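Local coordinates for tail spike protein (Acinetobacter phage vB_AbaP_AS12, PDB 6EU4) that probably binds and breaks down the capsular polysaccharide of its Acinetobacter host, acting as a trimeric spike of the phage tail, at residues 522-527 / 533-538; 485-490 / 497-502; 428-433 / 449-454; 539-544 / 548-553. All coordinates share one frame; numbering follows the deposited sequence.

In the fold
Along the chain the order is contact 3, contact 2, contact 1, contact 4. Contact 3 lies near the end of the stacked parallel strands that form the long body of the spike. The other three gather in the following domain, around one mixed sheet, which has six strands within this chain. Strand 496-501 of contact 2 is next to strand 520-526 of contact 1, and contacts 1 and 4 share strand 535-542. The centres of contacts 1 and 2 are about 11 Å apart, and those of contacts 1 and 4 about 14 Å. Contact 3 is about 23 Å from contact 1, centre to centre, and does not touch it. Contacts 1, 2 and 4 lie against neighbouring subunits, so this sheet helps build the trimer.

Contact 1: residues 522-527 / 533-538; sequences VQQWSS and SYNAQL
Gln524 and Gln537 meet amide to amide on one face of the sheet. Gln537 NE2 donates to Gln524 OE1 at 3.0 Å, in the carbonyl plane and on a lone pair. The two amides are nearly coplanar, 28° apart. Both have further partners: Gln537 NE2 also reaches Ile487 O, Gln537 OE1 accepts from Arg552, and Gln524 NE2 bonds to Leu490 O and Gly495 O. Further along this face, Asn535 turns its ND2 back onto Trp525 O at 3.1 Å. Ala536 N reaches the same Trp525 O at 3.1 Å from the opposite side of the carbonyl plane, so two donors grip one oxygen. A water accepts from both Asn535 ND2 and Ser526 OG. Ser533 OG donates to Asn535 OD1 at 2.7 Å, which helps fix the amide flip.

The other face carries Trp525. Its six-membered ring presents an edge to Leu538, with CZ3 3.7 Å from Leu538 CB. Trp525 CE3 also makes an apolar contact with Ala536 CB at 4.0 Å. Gln523 CG, anti to the backbone N (chi1 170°), lies over one face of the indole near its rim, and the bend at chi2 turns the amide away from the opposite strand. Gln523 OE1 accepts from Trp525 NE1 of the third subunit, and Trp525 NE1 in turn donates to Gln523 of the second subunit. At the turn end, Ser527 OG accepts from Tyr534 N at 3.0 Å, and Ser527 N donates to Tyr534 O. With a regular ladder from Gln523-Leu538 to Ser526-Asn535, this is an antiparallel beta hairpin with one face polar and the other built into a trimer interface.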
loop_
_atom_site.group_PDB
_atom_site.type_symbol
_atom_site.label_atom_id
_atom_site.label_comp_id
_atom_site.label_asym_id
_atom_site.label_seq_id
_atom_site.Cartn_x
_atom_site.Cartn_y
_atom_site.Cartn_z
ATOM N N VAL A 522 32.706 -28.044 10.910
ATOM C CA VAL A 522 32.005 -29.257 10.501
ATOM C C VAL A 522 31.010 -28.889 9.412
ATOM O O VAL A 522 30.215 -27.955 9.575
ATOM C CB VAL A 522 31.273 -29.928 11.679
ATOM C CG1 VAL A 522 30.532 -31.188 11.198
ATOM C CG2 VAL A 522 32.243 -30.261 12.821
ATOM N N GLN A 523 31.066 -29.600 8.297
ATOM C CA GLN A 523 30.016 -29.547 7.295
ATOM C C GLN A 523 29.090 -30.721 7.563
ATOM O O GLN A 523 29.528 -31.872 7.507
ATOM C CB GLN A 523 30.576 -29.636 5.882
ATOM C CG GLN A 523 29.498 -29.821 4.793
ATOM C CD GLN A 523 28.766 -28.523 4.495
ATOM O OE1 GLN A 523 29.369 -27.528 4.088
ATOM N NE2 GLN A 523 27.457 -28.519 4.709
ATOM N N GLN A 524 27.821 -30.434 7.838
ATOM C CA GLN A 524 26.802 -31.476 7.911
ATOM C C GLN A 524 26.011 -31.502 6.608
ATOM O O GLN A 524 25.670 -30.455 6.050
ATOM C CB GLN A 524 25.854 -31.260 9.094
ATOM C CG GLN A 524 24.706 -32.276 9.111
ATOM C CD GLN A 524 23.940 -32.250 10.406
ATOM O OE1 GLN A 524 24.484 -32.583 11.449
ATOM N NE2 GLN A 524 22.663 -31.861 10.348
ATOM N N TRP A 525 25.762 -32.700 6.101
ATOM C CA TRP A 525 24.827 -32.900 5.011
ATOM C C TRP A 525 23.640 -33.708 5.518
ATOM O O TRP A 525 23.753 -34.499 6.461
ATOM C CB TRP A 525 25.472 -33.646 3.850
ATOM C CG TRP A 525 26.518 -32.902 3.066
ATOM C CD1 TRP A 525 26.299 -32.084 2.018
ATOM C CD2 TRP A 525 27.949 -32.960 3.239
ATOM N NE1 TRP A 525 27.489 -31.603 1.524
ATOM C CE2 TRP A 525 28.517 -32.125 2.259
ATOM C CE3 TRP A 525 28.794 -33.616 4.134
ATOM C CZ2 TRP A 525 29.899 -31.964 2.120
ATOM C CZ3 TRP A 525 30.167 -33.425 4.013
ATOM C CH2 TRP A 525 30.700 -32.616 3.014
ATOM N N SER A 526 22.510 -33.540 4.833
ATOM C CA SER A 526 21.270 -34.198 5.217
ATOM C C SER A 526 20.362 -34.345 4.007
ATOM O O SER A 526 20.347 -33.495 3.113
ATOM C CB SER A 526 20.540 -33.391 6.291
ATOM O OG SER A 526 19.320 -34.013 6.610
ATOM N N SER A 527 19.532 -35.384 4.027
ATOM C CA SER A 527 18.390 -35.390 3.128
ATOM C C SER A 527 17.439 -34.245 3.464
ATOM O O SER A 527 16.950 -33.552 2.567
ATOM C CB SER A 527 17.665 -36.738 3.197
ATOM O OG SER A 527 17.474 -37.162 4.541
ATOM N N SER A 533 16.431 -39.018 8.982
ATOM C CA SER A 533 17.176 -38.398 7.890
ATOM C C SER A 533 18.420 -39.222 7.564
ATOM O O SER A 533 18.968 -39.920 8.421
ATOM C CB SER A 533 17.592 -36.961 8.228
ATOM O OG SER A 533 18.278 -36.882 9.471
ATOM N N TYR A 534 18.834 -39.140 6.304
ATOM C CA TYR A 534 20.191 -39.487 5.901
ATOM C C TYR A 534 21.110 -38.333 6.256
ATOM O O TYR A 534 20.744 -37.166 6.085
ATOM C CB TYR A 534 20.275 -39.729 4.392
ATOM C CG TYR A 534 19.486 -40.900 3.920
ATOM C CD1 TYR A 534 20.033 -42.169 3.943
ATOM C CD2 TYR A 534 18.186 -40.748 3.434
ATOM C CE1 TYR A 534 19.305 -43.265 3.513
ATOM C CE2 TYR A 534 17.465 -41.840 3.011
ATOM C CZ TYR A 534 18.036 -43.090 3.052
ATOM O OH TYR A 534 17.353 -44.198 2.640
ATOM N N ASN A 535 22.315 -38.654 6.720
ATOM C CA ASN A 535 23.270 -37.610 7.072
ATOM C C ASN A 535 24.692 -38.023 6.732
ATOM O O ASN A 535 25.025 -39.206 6.614
ATOM C CB ASN A 535 23.208 -37.251 8.562
ATOM C CG ASN A 535 21.896 -36.599 8.950
ATOM O OD1 ASN A 535 20.961 -37.270 9.386
ATOM N ND2 ASN A 535 21.818 -35.294 8.783
ATOM N N ALA A 536 25.529 -37.004 6.591
ATOM C CA ALA A 536 26.976 -37.169 6.512
ATOM C C ALA A 536 27.612 -35.950 7.154
ATOM O O ALA A 536 27.017 -34.869 7.182
ATOM C CB ALA A 536 27.438 -37.315 5.063
ATOM N N GLN A 537 28.830 -36.120 7.663
ATOM C CA GLN A 537 29.565 -35.003 8.226
ATOM C C GLN A 537 31.026 -35.093 7.820
ATOM O O GLN A 537 31.604 -36.183 7.774
ATOM C CB GLN A 537 29.452 -34.944 9.756
ATOM C CG GLN A 537 28.043 -34.649 10.275
ATOM C CD GLN A 537 27.977 -34.631 11.799
ATOM O OE1 GLN A 537 28.725 -35.327 12.469
ATOM N NE2 GLN A 537 27.099 -33.795 12.346
ATOM N N LEU A 538 31.585 -33.935 7.478
ATOM C CA LEU A 538 33.013 -33.724 7.285
ATOM C C LEU A 538 33.493 -32.815 8.412
ATOM O O LEU A 538 33.008 -31.685 8.542
ATOM C CB LEU A 538 33.280 -33.072 5.930
ATOM C CG LEU A 538 34.674 -32.488 5.676
ATOM C CD1 LEU A 538 35.774 -33.514 5.859
ATOM C CD2 LEU A 538 34.722 -31.868 4.276
HETATM O O HOH W 1 19.389 -33.688 9.323
#

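Contact 2: residues 485-490 / 497-502; sequences ESITNL and AVLVQS
Leu499 meets Leu490 tip to tip, and this is the tight part of the contact. The two CD1 methyls are 3.5 Å apart, closer than usual van der Waals contact. Leu490 has its CG anti to the carbonyl carbon (chi1 -59°) and an extended end, which carries CD1 out to the strand. Ile487 joins more loosely. Its CG2 branch crosses Leu499 at an angle, with CG2 4.1 Å from Leu499 CD1. A single methyl of the strand is thus covered by two side chains of the loop, and all three residues are buried.

The loop links strand 474-481 to strand 496-501, which lie side by side and parallel, so it is a crossover connection packed on a face of the mixed sheet. Thr488 OG1 ties it further to the sheet by a hydrogen bond with Arg552 NH2. Val498 and Val500, on the other face of the strand, pack against the third subunit.

Beside Glu485 the side chains do not touch, and a water bridges the segments. It lies 2.7 Å from Glu485 O and accepts from Gln501 NE2 at 2.8 Å. The same NE2 also donates to Gly483 O. Farther from the strand, the loop turns on itself. Ser486 OG accepts from Thr488 N at 3.0 Å, forming an ST turn, and Asn489 behind it is exposed. Asn511 is a further partner, through a backbone hydrogen bond with Ile487.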
loop_
_atom_site.group_PDB
_atom_site.type_symbol
_atom_site.label_atom_id
_atom_site.label_comp_id
_atom_site.label_asym_id
_atom_site.label_seq_id
_atom_site.Cartn_x
_atom_site.Cartn_y
_atom_site.Cartn_z
ATOM N N GLU A 485 27.053 -28.573 22.934
ATOM C CA GLU A 485 26.034 -29.404 22.318
ATOM C C GLU A 485 26.694 -30.469 21.462
ATOM O O GLU A 485 27.854 -30.349 21.048
ATOM C CB GLU A 485 25.031 -28.575 21.495
ATOM C CG GLU A 485 25.617 -27.524 20.599
ATOM C CD GLU A 485 24.558 -26.544 20.056
ATOM O OE1 GLU A 485 23.550 -26.989 19.460
ATOM O OE2 GLU A 485 24.746 -25.321 20.217
ATOM N N SER A 486 25.935 -31.527 21.218
ATOM C CA SER A 486 26.440 -32.671 20.484
ATOM C C SER A 486 26.146 -32.528 18.996
ATOM O O SER A 486 25.002 -32.298 18.600
ATOM C CB SER A 486 25.820 -33.968 21.001
ATOM O OG SER A 486 26.107 -35.026 20.107
ATOM N N ILE A 487 27.181 -32.704 18.172
ATOM C CA ILE A 487 26.974 -32.710 16.728
ATOM C C ILE A 487 26.412 -34.035 16.241
ATOM O O ILE A 487 26.072 -34.158 15.063
ATOM C CB ILE A 487 28.286 -32.378 15.988
ATOM C CG1 ILE A 487 29.385 -33.382 16.335
ATOM C CG2 ILE A 487 28.724 -30.970 16.306
ATOM C CD1 ILE A 487 30.578 -33.319 15.344
ATOM N N THR A 488 26.272 -35.020 17.124
ATOM C CA THR A 488 25.573 -36.249 16.791
ATOM C C THR A 488 24.063 -36.072 16.800
ATOM O O THR A 488 23.361 -36.811 16.098
ATOM C CB THR A 488 26.010 -37.331 17.771
ATOM O OG1 THR A 488 27.418 -37.526 17.616
ATOM C CG2 THR A 488 25.276 -38.653 17.534
ATOM N N ASN A 489 23.552 -35.088 17.534
ATOM C CA ASN A 489 22.116 -34.913 17.729
ATOM C C ASN A 489 21.592 -33.650 17.051
ATOM O O ASN A 489 20.715 -32.963 17.586
ATOM C CB ASN A 489 21.782 -34.902 19.220
ATOM C CG ASN A 489 22.271 -36.145 19.936
ATOM O OD1 ASN A 489 22.352 -37.221 19.345
ATOM N ND2 ASN A 489 22.597 -36.004 21.226
ATOM N N LEU A 490 22.099 -33.345 15.851
ATOM C CA LEU A 490 21.637 -32.216 15.048
ATOM C C LEU A 490 20.896 -32.670 13.795
ATOM O O LEU A 490 20.730 -31.884 12.852
ATOM C CB LEU A 490 22.815 -31.316 14.658
ATOM C CG LEU A 490 23.617 -30.714 15.807
ATOM C CD1 LEU A 490 24.821 -29.921 15.280
ATOM C CD2 LEU A 490 22.734 -29.809 16.660
ATOM N N ALA A 497 24.300 -27.953 6.728
ATOM C CA ALA A 497 24.670 -26.782 7.520
ATOM C C ALA A 497 26.152 -26.828 7.877
ATOM O O ALA A 497 26.701 -27.891 8.156
ATOM C CB ALA A 497 23.841 -26.708 8.816
ATOM N N VAL A 498 26.772 -25.652 7.936
ATOM C CA VAL A 498 28.133 -25.508 8.448
ATOM C C VAL A 498 28.077 -25.095 9.914
ATOM O O VAL A 498 27.342 -24.165 10.283
ATOM C CB VAL A 498 28.935 -24.480 7.633
ATOM C CG1 VAL A 498 30.354 -24.378 8.186
ATOM C CG2 VAL A 498 28.931 -24.844 6.132
ATOM N N LEU A 499 28.871 -25.779 10.738
ATOM C CA LEU A 499 28.967 -25.591 12.174
ATOM C C LEU A 499 30.392 -25.205 12.543
ATOM O O LEU A 499 31.363 -25.640 11.907
ATOM C CB LEU A 499 28.589 -26.879 12.923
ATOM C CG LEU A 499 27.428 -27.694 12.323
ATOM C CD1 LEU A 499 27.314 -29.024 13.017
ATOM C CD2 LEU A 499 26.137 -26.902 12.422
ATOM N N VAL A 500 30.527 -24.417 13.598
ATOM C CA VAL A 500 31.833 -24.141 14.183
ATOM C C VAL A 500 31.756 -24.418 15.675
ATOM O O VAL A 500 30.782 -24.051 16.337
ATOM C CB VAL A 500 32.328 -22.700 13.907
ATOM C CG1 VAL A 500 31.354 -21.644 14.445
ATOM C CG2 VAL A 500 33.717 -22.508 14.499
ATOM N N GLN A 501 32.772 -25.092 16.197
ATOM C CA GLN A 501 32.948 -25.243 17.641
ATOM C C GLN A 501 34.282 -24.601 17.988
ATOM O O GLN A 501 35.343 -25.181 17.743
ATOM C CB GLN A 501 32.907 -26.704 18.079
ATOM C CG GLN A 501 33.128 -26.877 19.584
ATOM C CD GLN A 501 32.218 -25.997 20.402
ATOM O OE1 GLN A 501 32.593 -24.885 20.773
ATOM N NE2 GLN A 501 31.013 -26.480 20.688
ATOM N N SER A 502 34.230 -23.399 18.561
ATOM C CA SER A 502 35.450 -22.673 18.870
ATOM C C SER A 502 35.942 -22.919 20.285
ATOM O O SER A 502 37.032 -22.459 20.628
ATOM C CB SER A 502 35.245 -21.167 18.659
ATOM O OG SER A 502 34.307 -20.637 19.587
HETATM O O HOH W 2 30.202 -29.082 21.126
#

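Contact 3: residues 428-433 / 449-454; sequences EEIGIS and ASVDAY
Ile430, Val451 and Ala453 meet through methyl groups alone, and no flat side chain of either segment has a face or edge in the contact. The ring of Tyr454 and the carboxylate of Asp452 belong to the other face of their strand, since their CB atoms point away from Ile430. The fold here is a solenoid of stacked parallel strands, consistent with the parallel beta-helix of phage tailspikes, and the contact sits near its C-terminal end. Strand 450-455 stacks on strand 414-417, while strand 430-432 pairs with strand 443-445.

The two segments do not pair as neighbours. The CA atoms of Ile430 and Ala453 are 8.7 Å apart, so only side chains bridge the gap. Ile430 does most of the reaching. Its CG1 stands anti to the backbone N (chi1 172°), and the chain continues extended (chi2 161°), which sends CD1 across to the opposite strand. Val451 and Ala453 are two residues apart and both point toward it.

Val443 and Tyr460 also pack on Ile430, and Val417 packs on Ala453, so the apolar patch continues into neighbouring strands. On the far face of strand 450-455, Asp452 forms a salt bridge with Arg459 and accepts from Gln461. The contact itself is small, burying 93 Å². Ile430 CD1 lies 4.3 Å from Val451 CG2 and 4.1 Å from Ala453 CB.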
loop_
_atom_site.group_PDB
_atom_site.type_symbol
_atom_site.label_atom_id
_atom_site.label_comp_id
_atom_site.label_asym_id
_atom_site.label_seq_id
_atom_site.Cartn_x
_atom_site.Cartn_y
_atom_site.Cartn_z
ATOM N N GLU A 428 8.440 -17.672 20.661
ATOM C CA GLU A 428 9.059 -18.775 21.378
ATOM C C GLU A 428 9.554 -19.914 20.503
ATOM O O GLU A 428 10.599 -20.497 20.816
ATOM C CB GLU A 428 8.082 -19.319 22.413
ATOM C CG GLU A 428 7.721 -18.276 23.440
ATOM C CD GLU A 428 6.952 -18.851 24.599
ATOM O OE1 GLU A 428 7.534 -19.634 25.387
ATOM O OE2 GLU A 428 5.756 -18.533 24.700
ATOM N N GLU A 429 8.838 -20.281 19.444
ATOM C CA GLU A 429 9.240 -21.447 18.658
ATOM C C GLU A 429 8.407 -21.475 17.388
ATOM O O GLU A 429 7.412 -20.751 17.249
ATOM C CB GLU A 429 9.079 -22.755 19.443
ATOM C CG GLU A 429 7.636 -23.075 19.815
ATOM C CD GLU A 429 7.493 -24.325 20.686
ATOM O OE1 GLU A 429 8.521 -24.871 21.143
ATOM O OE2 GLU A 429 6.341 -24.758 20.922
ATOM N N ILE A 430 8.825 -22.331 16.464
ATOM C CA ILE A 430 8.097 -22.546 15.219
ATOM C C ILE A 430 8.275 -24.008 14.836
ATOM O O ILE A 430 9.372 -24.565 14.968
ATOM C CB ILE A 430 8.580 -21.589 14.106
ATOM C CG1 ILE A 430 7.949 -21.945 12.757
ATOM C CG2 ILE A 430 10.094 -21.556 13.987
ATOM C CD1 ILE A 430 8.022 -20.787 11.770
ATOM N N GLY A 431 7.197 -24.647 14.396
ATOM C CA GLY A 431 7.337 -26.026 13.945
ATOM C C GLY A 431 6.026 -26.655 13.523
ATOM O O GLY A 431 4.935 -26.104 13.723
ATOM N N ILE A 432 6.170 -27.838 12.932
ATOM C CA ILE A 432 5.033 -28.655 12.537
ATOM C C ILE A 432 4.292 -29.119 13.774
ATOM O O ILE A 432 4.908 -29.538 14.763
ATOM C CB ILE A 432 5.519 -29.855 11.712
ATOM C CG1 ILE A 432 6.126 -29.361 10.401
ATOM C CG2 ILE A 432 4.373 -30.826 11.446
ATOM C CD1 ILE A 432 6.900 -30.414 9.657
ATOM N N SER A 433 2.963 -29.083 13.722
ATOM C CA SER A 433 2.159 -29.487 14.863
ATOM C C SER A 433 0.895 -30.200 14.413
ATOM O O SER A 433 0.245 -29.772 13.455
ATOM C CB SER A 433 1.751 -28.270 15.696
ATOM O OG SER A 433 0.933 -28.655 16.792
ATOM N N ALA A 449 0.797 -27.182 4.844
ATOM C CA ALA A 449 0.800 -25.733 4.961
ATOM C C ALA A 449 2.213 -25.267 4.665
ATOM O O ALA A 449 3.155 -26.062 4.607
ATOM C CB ALA A 449 0.364 -25.279 6.358
ATOM N N SER A 450 2.346 -23.960 4.468
ATOM C CA SER A 450 3.626 -23.337 4.187
ATOM C C SER A 450 3.838 -22.137 5.098
ATOM O O SER A 450 2.894 -21.421 5.438
ATOM C CB SER A 450 3.715 -22.883 2.728
ATOM O OG SER A 450 3.669 -24.020 1.840
ATOM N N VAL A 451 5.103 -21.915 5.455
ATOM C CA VAL A 451 5.494 -20.769 6.269
ATOM C C VAL A 451 6.782 -20.173 5.722
ATOM O O VAL A 451 7.647 -20.874 5.189
ATOM C CB VAL A 451 5.682 -21.133 7.757
ATOM C CG1 VAL A 451 4.360 -21.598 8.380
ATOM C CG2 VAL A 451 6.746 -22.204 7.927
ATOM N N ASP A 452 6.901 -18.851 5.878
ATOM C CA ASP A 452 8.136 -18.114 5.581
ATOM C C ASP A 452 8.166 -17.030 6.643
ATOM O O ASP A 452 7.579 -15.963 6.465
ATOM C CB ASP A 452 8.165 -17.553 4.169
ATOM C CG ASP A 452 9.451 -16.816 3.854
ATOM O OD1 ASP A 452 10.261 -16.603 4.775
ATOM O OD2 ASP A 452 9.637 -16.431 2.677
ATOM N N ALA A 453 8.796 -17.335 7.778
ATOM C CA ALA A 453 8.612 -16.522 8.968
ATOM C C ALA A 453 9.916 -16.378 9.730
ATOM O O ALA A 453 10.576 -17.374 10.061
ATOM C CB ALA A 453 7.556 -17.117 9.901
ATOM N N TYR A 454 10.261 -15.132 10.029
ATOM C CA TYR A 454 11.339 -14.867 10.966
ATOM C C TYR A 454 10.889 -15.134 12.389
ATOM O O TYR A 454 9.835 -14.653 12.836
ATOM C CB TYR A 454 11.835 -13.432 10.828
ATOM C CG TYR A 454 12.849 -13.304 9.735
ATOM C CD1 TYR A 454 12.458 -13.163 8.403
ATOM C CD2 TYR A 454 14.205 -13.330 10.024
ATOM C CE1 TYR A 454 13.394 -13.064 7.399
ATOM C CE2 TYR A 454 15.149 -13.215 9.023
ATOM C CZ TYR A 454 14.749 -13.084 7.724
ATOM O OH TYR A 454 15.712 -12.989 6.746
#

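Contact 4: residues 539-544 / 548-553; sequences AFAISS and TFWLRT
Phe540 and Phe549 touch rim to rim, with CD1 of Phe540 3.5 Å from CD1 of Phe549. The ring planes are 84° apart and the centroids 5.9 Å apart, and neither ring lies over the face of the other. Phe540 CD1 sits in the plane of the Phe549 ring, at its edge. On the other face of the sheet, Ala541 CB packs 3.3 Å from Thr548 OG1. Trp550 NE1 donates to that same Thr548 OG1 at 2.8 Å, which holds the indole alongside its own strand. The edge of this indole meets Ala539 O, 3.7 Å from Trp550 CD1.

The backbones set these positions. Ala539 and Trp550 exchange two hydrogen bonds, and so do Ala541 and Thr548, although Thr548 N to Ala541 O is long at 3.3 Å. Farther out, His568 meets the ring of Phe549, and Leu551 of the third subunit packs on it. Trp563 and Pro514 pack on Trp550. The strands run at 155° to each other, forming a twisted antiparallel beta hairpin with an aromatic pair on one face and an alanine, threonine and tryptophan cluster on the other.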
loop_
_atom_site.group_PDB
_atom_site.type_symbol
_atom_site.label_atom_id
_atom_site.label_comp_id
_atom_site.label_asym_id
_atom_site.label_seq_id
_atom_site.Cartn_x
_atom_site.Cartn_y
_atom_site.Cartn_z
ATOM N N ALA A 539 34.413 -33.312 9.231
ATOM C CA ALA A 539 34.925 -32.566 10.379
ATOM C C ALA A 539 36.392 -32.220 10.180
ATOM O O ALA A 539 37.205 -33.092 9.836
ATOM C CB ALA A 539 34.753 -33.356 11.676
ATOM N N PHE A 540 36.715 -30.933 10.394
ATOM C CA PHE A 540 38.079 -30.423 10.411
ATOM C C PHE A 540 38.475 -30.186 11.865
ATOM O O PHE A 540 37.984 -29.247 12.499
ATOM C CB PHE A 540 38.187 -29.117 9.626
ATOM C CG PHE A 540 37.894 -29.254 8.161
ATOM C CD1 PHE A 540 38.910 -29.581 7.276
ATOM C CD2 PHE A 540 36.623 -29.031 7.658
ATOM C CE1 PHE A 540 38.663 -29.706 5.922
ATOM C CE2 PHE A 540 36.376 -29.151 6.288
ATOM C CZ PHE A 540 37.395 -29.481 5.427
ATOM N N ALA A 541 39.336 -31.052 12.394
ATOM C CA ALA A 541 39.913 -30.870 13.726
ATOM C C ALA A 541 41.134 -29.974 13.583
ATOM O O ALA A 541 42.204 -30.434 13.182
ATOM C CB ALA A 541 40.274 -32.217 14.340
ATOM N N ILE A 542 40.992 -28.698 13.950
ATOM C CA ILE A 542 41.930 -27.649 13.551
ATOM C C ILE A 542 42.919 -27.393 14.687
ATOM O O ILE A 542 42.547 -26.883 15.749
ATOM C CB ILE A 542 41.188 -26.363 13.164
ATOM C CG1 ILE A 542 40.212 -26.631 12.011
ATOM C CG2 ILE A 542 42.186 -25.253 12.804
ATOM C CD1 ILE A 542 39.324 -25.470 11.683
ATOM N N SER A 543 44.193 -27.712 14.452
ATOM C CA SER A 543 45.289 -27.306 15.317
ATOM C C SER A 543 45.980 -26.089 14.693
ATOM O O SER A 543 45.613 -25.621 13.613
ATOM C CB SER A 543 46.268 -28.467 15.546
ATOM O OG SER A 543 45.638 -29.535 16.250
ATOM N N SER A 544 47.002 -25.571 15.376
ATOM C CA SER A 544 47.545 -24.271 14.988
ATOM C C SER A 544 48.227 -24.321 13.625
ATOM O O SER A 544 48.236 -23.315 12.908
ATOM C CB SER A 544 48.527 -23.763 16.045
ATOM O OG SER A 544 49.638 -24.622 16.144
ATOM N N THR A 548 43.426 -32.845 11.355
ATOM C CA THR A 548 42.972 -34.155 10.930
ATOM C C THR A 548 41.588 -33.993 10.319
ATOM O O THR A 548 40.811 -33.116 10.712
ATOM C CB THR A 548 42.950 -35.173 12.091
ATOM O OG1 THR A 548 42.212 -34.661 13.207
ATOM C CG2 THR A 548 44.371 -35.504 12.534
ATOM N N PHE A 549 41.314 -34.827 9.322
ATOM C CA PHE A 549 40.131 -34.715 8.480
ATOM C C PHE A 549 39.309 -35.992 8.626
ATOM O O PHE A 549 39.850 -37.093 8.504
ATOM C CB PHE A 549 40.532 -34.509 7.023
ATOM C CG PHE A 549 41.612 -33.474 6.817
ATOM C CD1 PHE A 549 41.331 -32.124 6.939
ATOM C CD2 PHE A 549 42.900 -33.848 6.443
ATOM C CE1 PHE A 549 42.316 -31.173 6.744
ATOM C CE2 PHE A 549 43.883 -32.890 6.238
ATOM C CZ PHE A 549 43.583 -31.552 6.391
ATOM N N TRP A 550 37.998 -35.843 8.835
ATOM C CA TRP A 550 37.153 -36.947 9.257
ATOM C C TRP A 550 35.820 -36.931 8.514
ATOM O O TRP A 550 35.212 -35.866 8.350
ATOM C CB TRP A 550 36.856 -36.862 10.752
ATOM C CG TRP A 550 38.062 -36.817 11.655
ATOM C CD1 TRP A 550 38.830 -35.720 11.960
ATOM C CD2 TRP A 550 38.609 -37.907 12.402
ATOM N NE1 TRP A 550 39.817 -36.072 12.841
ATOM C CE2 TRP A 550 39.699 -37.405 13.138
ATOM C CE3 TRP A 550 38.279 -39.262 12.523
ATOM C CZ2 TRP A 550 40.471 -38.209 13.977
ATOM C CZ3 TRP A 550 39.040 -40.058 13.374
ATOM C CH2 TRP A 550 40.132 -39.529 14.078
ATOM N N LEU A 551 35.349 -38.128 8.138
ATOM C CA LEU A 551 34.042 -38.333 7.532
ATOM C C LEU A 551 33.240 -39.359 8.324
ATOM O O LEU A 551 33.789 -40.351 8.802
ATOM C CB LEU A 551 34.170 -38.825 6.092
ATOM C CG LEU A 551 34.828 -37.862 5.097
ATOM C CD1 LEU A 551 34.963 -38.525 3.733
ATOM C CD2 LEU A 551 34.034 -36.580 4.945
ATOM N N ARG A 552 31.932 -39.142 8.419
ATOM C CA ARG A 552 31.040 -40.205 8.874
ATOM C C ARG A 552 29.671 -40.025 8.231
ATOM O O ARG A 552 29.347 -38.964 7.708
ATOM C CB ARG A 552 30.916 -40.242 10.398
ATOM C CG ARG A 552 30.180 -39.035 11.034
ATOM C CD ARG A 552 29.878 -39.304 12.510
ATOM N NE ARG A 552 29.279 -38.133 13.135
ATOM C CZ ARG A 552 28.953 -38.046 14.421
ATOM N NH1 ARG A 552 29.138 -39.067 15.256
ATOM N NH2 ARG A 552 28.434 -36.919 14.878
ATOM N N THR A 553 28.882 -41.099 8.246
ATOM C CA THR A 553 27.543 -41.094 7.680
ATOM C C THR A 553 26.557 -41.651 8.686
ATOM O O THR A 553 26.911 -42.434 9.571
ATOM C CB THR A 553 27.457 -41.935 6.402
ATOM O OG1 THR A 553 27.923 -43.251 6.674
ATOM C CG2 THR A 553 28.286 -41.317 5.286
#